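Local atomic coordinates of cellulose 1,4-beta-cellobiosidase (Clostridium thermocellum, PDB entry 3ZQX), a protein that probably helps a cellulosomal cellobiohydrolase engage cellulose, acting as its family 3b carbohydrate-binding module. Residues F23-T28 against V130-N135; L81-V86 against G95-V100; S50-I55 against D75-Q80. The protein carries 1 engineered substitution. All coordinates share one frame; numbering follows the deposited sequence.

Contact 1 (F23-T28 against V130-N135); sequences FNIVNT and VTLYKN
The strand residues Phe23 to Ile25 and Val130 to Leu132 run in the same direction on facing layers, with Phe23 CA 8.9 Å from Val130 CA and Ile25 CA 9.0 Å from Leu132 CA, a spacing far too wide for backbone pairing and suited to side chains that meet between the sheets. Phe23 meets Val130 almost at a right angle: ring atom CE1 of Phe23 lies 4.1 Å from Val130 CG2, with the methyl approaching the ring obliquely. The second methyl stays close by, Val130 CG1 lying 4.2 Å from the same Phe23 CE1, so both branches of the valine meet one ring atom. That fork is set by a first torsion of 171°, which places CG1 opposite the backbone N and leaves CG2 beside it. These strands belong to the two opposed sheets of the calcium-containing beta-sandwich, of jelly-roll type, that is characteristic of family 3 carbohydrate-binding modules; strand 15-27 forms part of one layer and strand 130-134 of the other. Two residues further on, the branched ends of Ile25 and Leu132 abut. Ile25 CG2 comes to 4.2 Å from Leu132 CD1, while Ile25 CD1 reaches 4.3 Å from Leu132 CD2, giving two methyl-to-methyl approaches. Ile25 does not aim its CB straight at the other strand; a chi1 of -63° stands CG2 opposite the backbone N, and from there it meets Leu132 CD1. All four residues are buried. Leu132 is also packed against Val3 and Val5 of strand 3-9 and Leu40 of strand 38-43, and the Phe23 ring stacks with that of Phe99. The intervening Asn24 is directed out of this interface, its ND2 hydrogen-bonded to the side-chain oxygens of Gln6 and Gln93.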
loop_
_atom_site.group_PDB
_atom_site.type_symbol
_atom_site.label_atom_id
_atom_site.label_comp_id
_atom_site.label_asym_id
_atom_site.label_seq_id
_atom_site.Cartn_x
_atom_site.Cartn_y
_atom_site.Cartn_z
ATOM N N PHE A 23 -1.843 5.344 3.018
ATOM C CA PHE A 23 -0.407 5.169 3.194
ATOM C C PHE A 23 0.269 6.536 3.223
ATOM O O PHE A 23 -0.295 7.534 2.779
ATOM C CB PHE A 23 0.240 4.399 2.032
ATOM C CG PHE A 23 -0.417 3.089 1.701
ATOM C CD1 PHE A 23 -0.520 2.081 2.642
ATOM C CD2 PHE A 23 -0.900 2.851 0.425
ATOM C CE1 PHE A 23 -1.119 0.864 2.316
ATOM C CE2 PHE A 23 -1.495 1.646 0.095
ATOM C CZ PHE A 23 -1.600 0.653 1.042
ATOM N N ASN A 24 1.471 6.583 3.783
ATOM C CA ASN A 24 2.338 7.741 3.642
ATOM C C ASN A 24 3.746 7.199 3.524
ATOM O O ASN A 24 4.177 6.460 4.407
ATOM C CB ASN A 24 2.194 8.632 4.880
ATOM C CG ASN A 24 3.053 9.873 4.827
ATOM O OD1 ASN A 24 3.350 10.398 3.750
ATOM N ND2 ASN A 24 3.465 10.353 6.001
ATOM N N ILE A 25 4.472 7.570 2.471
ATOM C CA ILE A 25 5.851 7.127 2.321
ATOM C C ILE A 25 6.764 8.261 2.752
ATOM O O ILE A 25 6.700 9.358 2.205
ATOM C CB ILE A 25 6.172 6.694 0.880
ATOM C CG1 ILE A 25 5.305 5.491 0.490
ATOM C CG2 ILE A 25 7.658 6.363 0.748
ATOM C CD1 ILE A 25 5.381 5.136 -0.976
ATOM N N VAL A 26 7.600 7.990 3.751
ATOM C CA VAL A 26 8.451 9.014 4.350
ATOM C C VAL A 26 9.902 8.668 4.073
ATOM O O VAL A 26 10.325 7.542 4.329
ATOM C CB VAL A 26 8.223 9.091 5.873
ATOM C CG1 VAL A 26 9.084 10.183 6.477
ATOM C CG2 VAL A 26 6.747 9.338 6.189
ATOM N N ASN A 27 10.667 9.619 3.535
ATOM C CA ASN A 27 12.068 9.360 3.265
ATOM C C ASN A 27 12.853 9.876 4.455
ATOM O O ASN A 27 13.130 11.071 4.564
ATOM C CB ASN A 27 12.460 10.113 1.995
ATOM C CG ASN A 27 13.846 9.772 1.534
ATOM O OD1 ASN A 27 14.615 9.155 2.266
ATOM N ND2 ASN A 27 14.178 10.164 0.309
ATOM N N THR A 28 13.309 8.945 5.289
ATOM C CA THR A 28 13.986 9.295 6.533
ATOM C C THR A 28 15.493 9.291 6.370
ATOM O O THR A 28 16.218 9.609 7.311
ATOM C CB THR A 28 13.637 8.332 7.696
ATOM O OG1 THR A 28 14.206 7.040 7.447
ATOM C CG2 THR A 28 12.136 8.212 7.880
ATOM N N VAL A 130 3.290 -3.338 5.692
ATOM C CA VAL A 130 3.286 -2.878 4.309
ATOM C C VAL A 130 4.747 -2.690 3.953
ATOM O O VAL A 130 5.477 -2.007 4.667
ATOM C CB VAL A 130 2.484 -1.566 4.157
ATOM C CG1 VAL A 130 2.649 -0.953 2.767
ATOM C CG2 VAL A 130 1.019 -1.827 4.462
ATOM N N THR A 131 5.178 -3.288 2.855
ATOM C CA THR A 131 6.594 -3.328 2.512
ATOM C C THR A 131 6.956 -2.317 1.435
ATOM O O THR A 131 6.108 -1.889 0.635
ATOM C CB THR A 131 7.000 -4.706 2.004
ATOM O OG1 THR A 131 6.107 -5.060 0.945
ATOM C CG2 THR A 131 6.955 -5.749 3.125
ATOM N N LEU A 132 8.214 -1.889 1.471
ATOM C CA LEU A 132 8.824 -1.168 0.359
ATOM C C LEU A 132 10.034 -1.924 -0.155
ATOM O O LEU A 132 10.846 -2.431 0.633
ATOM C CB LEU A 132 9.296 0.223 0.768
ATOM C CG LEU A 132 8.240 1.190 1.272
ATOM C CD1 LEU A 132 8.894 2.479 1.749
ATOM C CD2 LEU A 132 7.194 1.459 0.194
ATOM N N TYR A 133 10.156 -1.950 -1.482
ATOM C CA TYR A 133 11.317 -2.490 -2.180
ATOM C C TYR A 133 11.943 -1.401 -3.027
ATOM O O TYR A 133 11.241 -0.537 -3.584
ATOM C CB TYR A 133 10.918 -3.650 -3.094
ATOM C CG TYR A 133 10.403 -4.853 -2.346
ATOM C CD1 TYR A 133 9.073 -4.936 -1.952
ATOM C CD2 TYR A 133 11.247 -5.901 -2.013
ATOM C CE1 TYR A 133 8.599 -6.035 -1.260
ATOM C CE2 TYR A 133 10.774 -7.008 -1.316
ATOM C CZ TYR A 133 9.449 -7.061 -0.941
ATOM O OH TYR A 133 8.953 -8.147 -0.249
ATOM N N LYS A 134 13.268 -1.418 -3.082
ATOM C CA LYS A 134 14.019 -0.484 -3.890
ATOM C C LYS A 134 15.337 -1.156 -4.246
ATOM O O LYS A 134 15.944 -1.817 -3.399
ATOM C CB LYS A 134 14.257 0.776 -3.065
ATOM C CG LYS A 134 15.140 1.802 -3.720
ATOM C CD LYS A 134 15.111 3.128 -2.967
ATOM C CE LYS A 134 15.398 2.955 -1.478
ATOM N NZ LYS A 134 16.785 2.492 -1.192
ATOM N N ASN A 135 15.809 -0.957 -5.467
ATOM C CA ASN A 135 17.056 -1.562 -5.909
ATOM C C ASN A 135 17.080 -3.070 -5.696
ATOM O O ASN A 135 18.115 -3.636 -5.372
ATOM C CB ASN A 135 18.256 -0.913 -5.221
ATOM C CG ASN A 135 19.562 -1.209 -5.944
ATOM O OD1 ASN A 135 19.611 -1.225 -7.175
ATOM N ND2 ASN A 135 20.618 -1.453 -5.187
#

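Contact 2 (L81-V86 against G95-V100); sequences LEFKDV and GEIQFV
Ile97 pushes its terminal methyl against the rim of the Phe83 ring, CD1 lying near the ring plane and 4.2 Å from Phe83 CE2. The ring's CZ is only slightly more distant, 4.5 Å from the same Ile97 CD1. The isoleucine reaches this far because its CG1 arm is drawn out straight (chi2 172°); the other branch, CG2, serves a different neighbour and approaches Leu81 CD1 at 4.4 Å. Leu81 is modelled in two conformers, so that loose methyl contact is the less certain of the two. Phe99 starts toward the other strand, but a chi1 of 73° swings its ring away, and it meets the ring of Tyr42. Away from this interface, Gln98 NE2 donates to Glu96 OE1 over 2.9 Å in a nearly straight bond (169°). The carboxylate receives it from above its plane, and the same oxygen forms a salt bridge with Lys22. Leu66 touches both Phe83 and Ile97, and Ile25 packs on Phe83. Apolar residues turned inward from two sheets, with polar ones on the outer face, are the hallmark of a beta-sandwich core, here that of the CBM3 fold.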
loop_
_atom_site.group_PDB
_atom_site.type_symbol
_atom_site.label_atom_id
_atom_site.label_comp_id
_atom_site.label_asym_id
_atom_site.label_seq_id
_atom_site.Cartn_x
_atom_site.Cartn_y
_atom_site.Cartn_z
ATOM N N LEU A 81 1.849 -0.929 -5.454
ATOM C CA LEU A 81 1.909 0.411 -6.016
ATOM C C LEU A 81 3.302 0.709 -6.495
ATOM O O LEU A 81 4.286 0.573 -5.750
ATOM C CB LEU A 81 1.508 1.485 -5.013
ATOM C CG LEU A 81 0.055 1.455 -4.575
ATOM C CD1 LEU A 81 -0.208 2.590 -3.608
ATOM C CD2 LEU A 81 -0.873 1.535 -5.789
ATOM N N GLU A 82 3.366 1.095 -7.758
ATOM C CA GLU A 82 4.540 1.700 -8.345
ATOM C C GLU A 82 4.163 3.138 -8.694
ATOM O O GLU A 82 3.028 3.564 -8.476
ATOM C CB GLU A 82 5.009 0.900 -9.559
ATOM C CG GLU A 82 5.649 -0.413 -9.143
ATOM C CD GLU A 82 5.890 -1.348 -10.292
ATOM O OE1 GLU A 82 4.899 -1.846 -10.856
ATOM O OE2 GLU A 82 7.070 -1.590 -10.631
ATOM N N PHE A 83 5.123 3.889 -9.219
ATOM C CA PHE A 83 4.968 5.322 -9.379
ATOM C C PHE A 83 5.643 5.784 -10.648
ATOM O O PHE A 83 6.614 5.198 -11.107
ATOM C CB PHE A 83 5.618 6.065 -8.202
ATOM C CG PHE A 83 5.095 5.625 -6.862
ATOM C CD1 PHE A 83 5.655 4.534 -6.214
ATOM C CD2 PHE A 83 4.040 6.284 -6.259
ATOM C CE1 PHE A 83 5.151 4.097 -4.993
ATOM C CE2 PHE A 83 3.535 5.859 -5.034
ATOM C CZ PHE A 83 4.096 4.767 -4.405
ATOM N N LYS A 84 5.127 6.870 -11.200
ATOM C CA LYS A 84 5.828 7.610 -12.240
ATOM C C LYS A 84 6.992 8.369 -11.608
ATOM O O LYS A 84 7.227 8.254 -10.394
ATOM C CB LYS A 84 4.858 8.553 -12.944
ATOM C CG LYS A 84 3.777 7.805 -13.710
ATOM C CD LYS A 84 2.903 8.731 -14.524
ATOM C CE LYS A 84 1.794 7.952 -15.220
ATOM N NZ LYS A 84 0.808 8.875 -15.856
ATOM N N ASP A 85 7.704 9.174 -12.403
ATOM C CA ASP A 85 8.963 9.720 -11.909
ATOM C C ASP A 85 8.584 11.015 -11.199
ATOM O O ASP A 85 8.668 12.116 -11.743
ATOM C CB ASP A 85 9.839 10.022 -13.157
ATOM C CG ASP A 85 11.221 10.568 -12.823
ATOM O OD1 ASP A 85 11.624 10.568 -11.652
ATOM O OD2 ASP A 85 11.926 10.993 -13.762
ATOM N N VAL A 86 8.413 10.855 -9.891
ATOM C CA VAL A 86 8.052 11.919 -8.967
ATOM C C VAL A 86 9.150 11.877 -7.938
ATOM O O VAL A 86 9.405 10.831 -7.339
ATOM C CB VAL A 86 6.686 11.700 -8.278
ATOM C CG1 VAL A 86 6.476 12.736 -7.180
ATOM C CG2 VAL A 86 5.556 11.774 -9.296
ATOM N N GLY A 95 3.013 12.449 1.696
ATOM C CA GLY A 95 1.709 12.773 2.237
ATOM C C GLY A 95 0.756 11.625 1.968
ATOM O O GLY A 95 1.126 10.600 1.389
ATOM N N GLU A 96 -0.490 11.791 2.386
ATOM C CA GLU A 96 -1.437 10.695 2.311
ATOM C C GLU A 96 -1.602 10.159 0.898
ATOM O O GLU A 96 -1.702 10.921 -0.076
ATOM C CB GLU A 96 -2.793 11.118 2.874
ATOM C CG GLU A 96 -3.486 12.213 2.078
ATOM C CD GLU A 96 -4.842 12.572 2.639
ATOM O OE1 GLU A 96 -5.707 11.685 2.740
ATOM O OE2 GLU A 96 -5.054 13.759 2.969
ATOM N N ILE A 97 -1.601 8.832 0.795
ATOM C CA ILE A 97 -2.032 8.167 -0.418
ATOM C C ILE A 97 -3.270 7.387 -0.012
ATOM O O ILE A 97 -3.176 6.327 0.614
ATOM C CB ILE A 97 -0.949 7.198 -0.944
ATOM C CG1 ILE A 97 0.384 7.933 -1.150
ATOM C CG2 ILE A 97 -1.421 6.535 -2.229
ATOM C CD1 ILE A 97 1.554 7.009 -1.479
ATOM N N GLN A 98 -4.434 7.882 -0.405
ATOM C CA GLN A 98 -5.658 7.172 -0.084
ATOM C C GLN A 98 -5.719 5.931 -0.950
ATOM O O GLN A 98 -5.284 5.947 -2.109
ATOM C CB GLN A 98 -6.869 8.062 -0.326
ATOM C CG GLN A 98 -6.899 9.243 0.617
ATOM C CD GLN A 98 -8.141 10.093 0.500
ATOM O OE1 GLN A 98 -9.130 9.712 -0.138
ATOM N NE2 GLN A 98 -8.106 11.254 1.133
ATOM N N PHE A 99 -6.240 4.842 -0.395
ATOM C CA PHE A 99 -6.430 3.658 -1.212
ATOM C C PHE A 99 -7.730 2.959 -0.924
ATOM O O PHE A 99 -8.154 2.850 0.236
ATOM C CB PHE A 99 -5.240 2.674 -1.118
ATOM C CG PHE A 99 -5.132 1.907 0.183
ATOM C CD1 PHE A 99 -4.546 2.474 1.307
ATOM C CD2 PHE A 99 -5.558 0.582 0.252
ATOM C CE1 PHE A 99 -4.427 1.751 2.482
ATOM C CE2 PHE A 99 -5.426 -0.146 1.419
ATOM C CZ PHE A 99 -4.864 0.437 2.534
ATOM N N VAL A 100 -8.346 2.490 -2.007
ATOM C CA VAL A 100 -9.473 1.577 -1.976
ATOM C C VAL A 100 -9.133 0.407 -2.890
ATOM O O VAL A 100 -8.599 0.608 -3.997
ATOM C CB VAL A 100 -10.750 2.264 -2.486
ATOM C CG1 VAL A 100 -11.811 1.241 -2.881
ATOM C CG2 VAL A 100 -11.285 3.228 -1.433
#

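Contact 3 (S50-I55 against D75-Q80)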
loop_
_atom_site.group_PDB
_atom_site.type_symbol
_atom_site.label_atom_id
_atom_site.label_comp_id
_atom_site.label_asym_id
_atom_site.label_seq_id
_atom_site.Cartn_x
_atom_site.Cartn_y
_atom_site.Cartn_z
ATOM N N SER A 50 -13.220 -12.118 -9.566
ATOM C CA SER A 50 -13.576 -10.903 -10.283
ATOM C C SER A 50 -12.362 -9.978 -10.324
ATOM O O SER A 50 -11.483 -10.043 -9.459
ATOM C CB SER A 50 -14.754 -10.199 -9.601
ATOM O OG SER A 50 -15.018 -8.928 -10.186
ATOM N N GLN A 51 -12.298 -9.137 -11.345
ATOM C CA GLN A 51 -11.225 -8.164 -11.453
ATOM C C GLN A 51 -11.107 -7.333 -10.188
ATOM O O GLN A 51 -12.099 -6.787 -9.693
ATOM C CB GLN A 51 -11.492 -7.240 -12.638
ATOM C CG GLN A 51 -10.567 -6.050 -12.709
ATOM C CD GLN A 51 -10.829 -5.197 -13.926
ATOM O OE1 GLN A 51 -11.649 -4.275 -13.893
ATOM N NE2 GLN A 51 -10.140 -5.505 -15.018
ATOM N N LEU A 52 -9.888 -7.242 -9.678
ATOM C CA LEU A 52 -9.564 -6.346 -8.585
ATOM C C LEU A 52 -9.199 -4.983 -9.141
ATOM O O LEU A 52 -8.503 -4.879 -10.166
ATOM C CB LEU A 52 -8.380 -6.897 -7.803
ATOM C CG LEU A 52 -8.737 -8.046 -6.870
ATOM C CD1 LEU A 52 -7.488 -8.847 -6.532
ATOM C CD2 LEU A 52 -9.403 -7.519 -5.611
ATOM N N GLN A 53 -9.650 -3.934 -8.455
ATOM C CA GLN A 53 -9.413 -2.563 -8.870
ATOM C C GLN A 53 -8.889 -1.746 -7.704
ATOM O O GLN A 53 -9.354 -1.882 -6.563
ATOM C CB GLN A 53 -10.719 -1.947 -9.358
ATOM C CG GLN A 53 -11.346 -2.735 -10.482
ATOM C CD GLN A 53 -12.684 -2.178 -10.906
ATOM O OE1 GLN A 53 -13.356 -1.476 -10.146
ATOM N NE2 GLN A 53 -13.087 -2.495 -12.129
ATOM N N PHE A 54 -7.914 -0.896 -8.000
ATOM C CA PHE A 54 -7.387 0.092 -7.065
ATOM C C PHE A 54 -7.930 1.463 -7.429
ATOM O O PHE A 54 -7.967 1.820 -8.612
ATOM C CB PHE A 54 -5.864 0.124 -7.179
ATOM C CG PHE A 54 -5.221 1.281 -6.458
ATOM C CD1 PHE A 54 -4.862 1.165 -5.134
ATOM C CD2 PHE A 54 -4.967 2.481 -7.109
ATOM C CE1 PHE A 54 -4.268 2.221 -4.459
ATOM C CE2 PHE A 54 -4.373 3.538 -6.443
ATOM C CZ PHE A 54 -4.024 3.407 -5.119
ATOM N N ILE A 55 -8.333 2.238 -6.425
ATOM C CA ILE A 55 -8.728 3.620 -6.652
ATOM C C ILE A 55 -8.151 4.504 -5.558
ATOM O O ILE A 55 -8.241 4.178 -4.364
ATOM C CB ILE A 55 -10.256 3.796 -6.688
ATOM C CG1 ILE A 55 -10.924 2.790 -7.631
ATOM C CG2 ILE A 55 -10.607 5.222 -7.097
ATOM C CD1 ILE A 55 -11.269 1.464 -6.988
ATOM N N ASP A 75 -1.435 -16.779 0.163
ATOM C CA ASP A 75 -1.026 -15.973 1.304
ATOM C C ASP A 75 0.048 -14.946 0.960
ATOM O O ASP A 75 0.427 -14.138 1.812
ATOM C CB ASP A 75 -0.588 -16.856 2.473
ATOM C CG ASP A 75 -1.769 -17.491 3.191
ATOM O OD1 ASP A 75 -2.853 -16.871 3.229
ATOM O OD2 ASP A 75 -1.610 -18.609 3.724
ATOM N N GLU A 76 0.555 -15.004 -0.269
ATOM C CA GLU A 76 1.550 -14.065 -0.764
ATOM C C GLU A 76 0.946 -12.939 -1.599
ATOM O O GLU A 76 1.680 -12.111 -2.127
ATOM C CB GLU A 76 2.598 -14.793 -1.613
ATOM C CG GLU A 76 3.475 -15.766 -0.857
ATOM C CD GLU A 76 4.704 -15.118 -0.251
ATOM O OE1 GLU A 76 4.803 -13.872 -0.251
ATOM O OE2 GLU A 76 5.576 -15.866 0.234
ATOM N N HIS A 77 -0.373 -12.900 -1.737
ATOM C CA HIS A 77 -1.037 -11.971 -2.645
ATOM C C HIS A 77 -1.001 -10.528 -2.129
ATOM O O HIS A 77 -1.017 -10.283 -0.913
ATOM C CB HIS A 77 -2.478 -12.448 -2.840
ATOM C CG HIS A 77 -3.249 -11.656 -3.846
ATOM N ND1 HIS A 77 -4.129 -10.655 -3.500
ATOM C CD2 HIS A 77 -3.275 -11.726 -5.199
ATOM C CE1 HIS A 77 -4.651 -10.134 -4.599
ATOM N NE2 HIS A 77 -4.155 -10.769 -5.645
ATOM N N TYR A 78 -0.968 -9.566 -3.048
ATOM C CA TYR A 78 -0.897 -8.154 -2.675
ATOM C C TYR A 78 -1.423 -7.214 -3.749
ATOM O O TYR A 78 -1.473 -7.538 -4.944
ATOM C CB TYR A 78 0.560 -7.729 -2.351
ATOM C CG TYR A 78 1.542 -8.138 -3.439
ATOM C CD1 TYR A 78 1.733 -7.361 -4.577
ATOM C CD2 TYR A 78 2.245 -9.333 -3.347
ATOM C CE1 TYR A 78 2.597 -7.769 -5.585
ATOM C CE2 TYR A 78 3.117 -9.746 -4.347
ATOM C CZ TYR A 78 3.288 -8.960 -5.464
ATOM O OH TYR A 78 4.125 -9.328 -6.483
ATOM N N LEU A 79 -1.795 -6.026 -3.279
ATOM C CA LEU A 79 -1.781 -4.809 -4.072
ATOM C C LEU A 79 -0.347 -4.298 -4.134
ATOM O O LEU A 79 0.327 -4.193 -3.105
ATOM C CB LEU A 79 -2.615 -3.723 -3.382
ATOM C CG LEU A 79 -2.431 -2.296 -3.910
ATOM C CD1 LEU A 79 -3.031 -2.128 -5.302
ATOM C CD2 LEU A 79 -3.004 -1.277 -2.933
ATOM N N GLN A 80 0.107 -3.952 -5.337
ATOM C CA GLN A 80 1.382 -3.299 -5.538
ATOM C C GLN A 80 1.149 -1.885 -6.051
ATOM O O GLN A 80 0.343 -1.655 -6.958
ATOM C CB GLN A 80 2.218 -4.076 -6.559
ATOM C CG GLN A 80 3.501 -3.376 -6.968
ATOM C CD GLN A 80 4.475 -4.341 -7.601
ATOM O OE1 GLN A 80 4.881 -5.308 -6.973
ATOM N NE2 GLN A 80 4.830 -4.108 -8.865
#
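His77 and Leu52 reach toward each other from opposite directions, the imidazole presenting its edge to the leucine: Leu52 CD1 lies near the ring plane, 3.7 Å from His77 CE1 and 3.9 Å from His77 NE2. The ring is carried out to this position by CG standing opposite the backbone N (chi1 -175°), and it is held by a hydrogen bond between ND1 and Phe44 O and by an edge-to-face meeting with the Phe44 ring. The side chain of His77 is about 8 Å from the bound calcium ion, whose site includes Thr45 and Glu47, so this part of the contact lies near the metal without belonging to its site. After Tyr78, which faces the other way, Leu79 returns to the interface. Its side chain crosses that of Phe54 at about a right angle, and its two methyls straddle one ring atom, CD1 approaching obliquely: CD1 and CD2 of Leu79 are each 3.8 Å from Phe54 CD1. CD2 continues to Phe54 CE1 at 4.0 Å, whereas CD1 tends back toward Phe54 CB. Gln80 again points out of the interface, where its OE1 accepts from Arg41 NE. With leucine methyls set against aromatic atoms at both points, the two segments are held by van der Waals packing, and the one polar ring involved has its ND1 satisfied from its own side.

In the fold
Contacts 2 and 3 are in series along the chain, contact 3 closing first, and both are nested within the long loop closed by contact 1. All three join the two sheets of one beta-sandwich. Strand 78-83 serves contacts 2 and 3, whose centres are about 15 Å apart; strands 15-27, 97-103 and 52-55 lie side by side in the opposing sheet. Contacts 1 and 2, about 11 Å between centres, are linked by a probable hydrogen bond of Phe23 O with Ile97 N and by Ile25 against Phe83, while Phe54 joins contact 3 to Leu81 and Phe99 of contact 2. Contacts 1 and 3, with centres about 18 Å apart, do not touch and lie on opposite sides of the chain's centre. Together they trace one apolar core through the module.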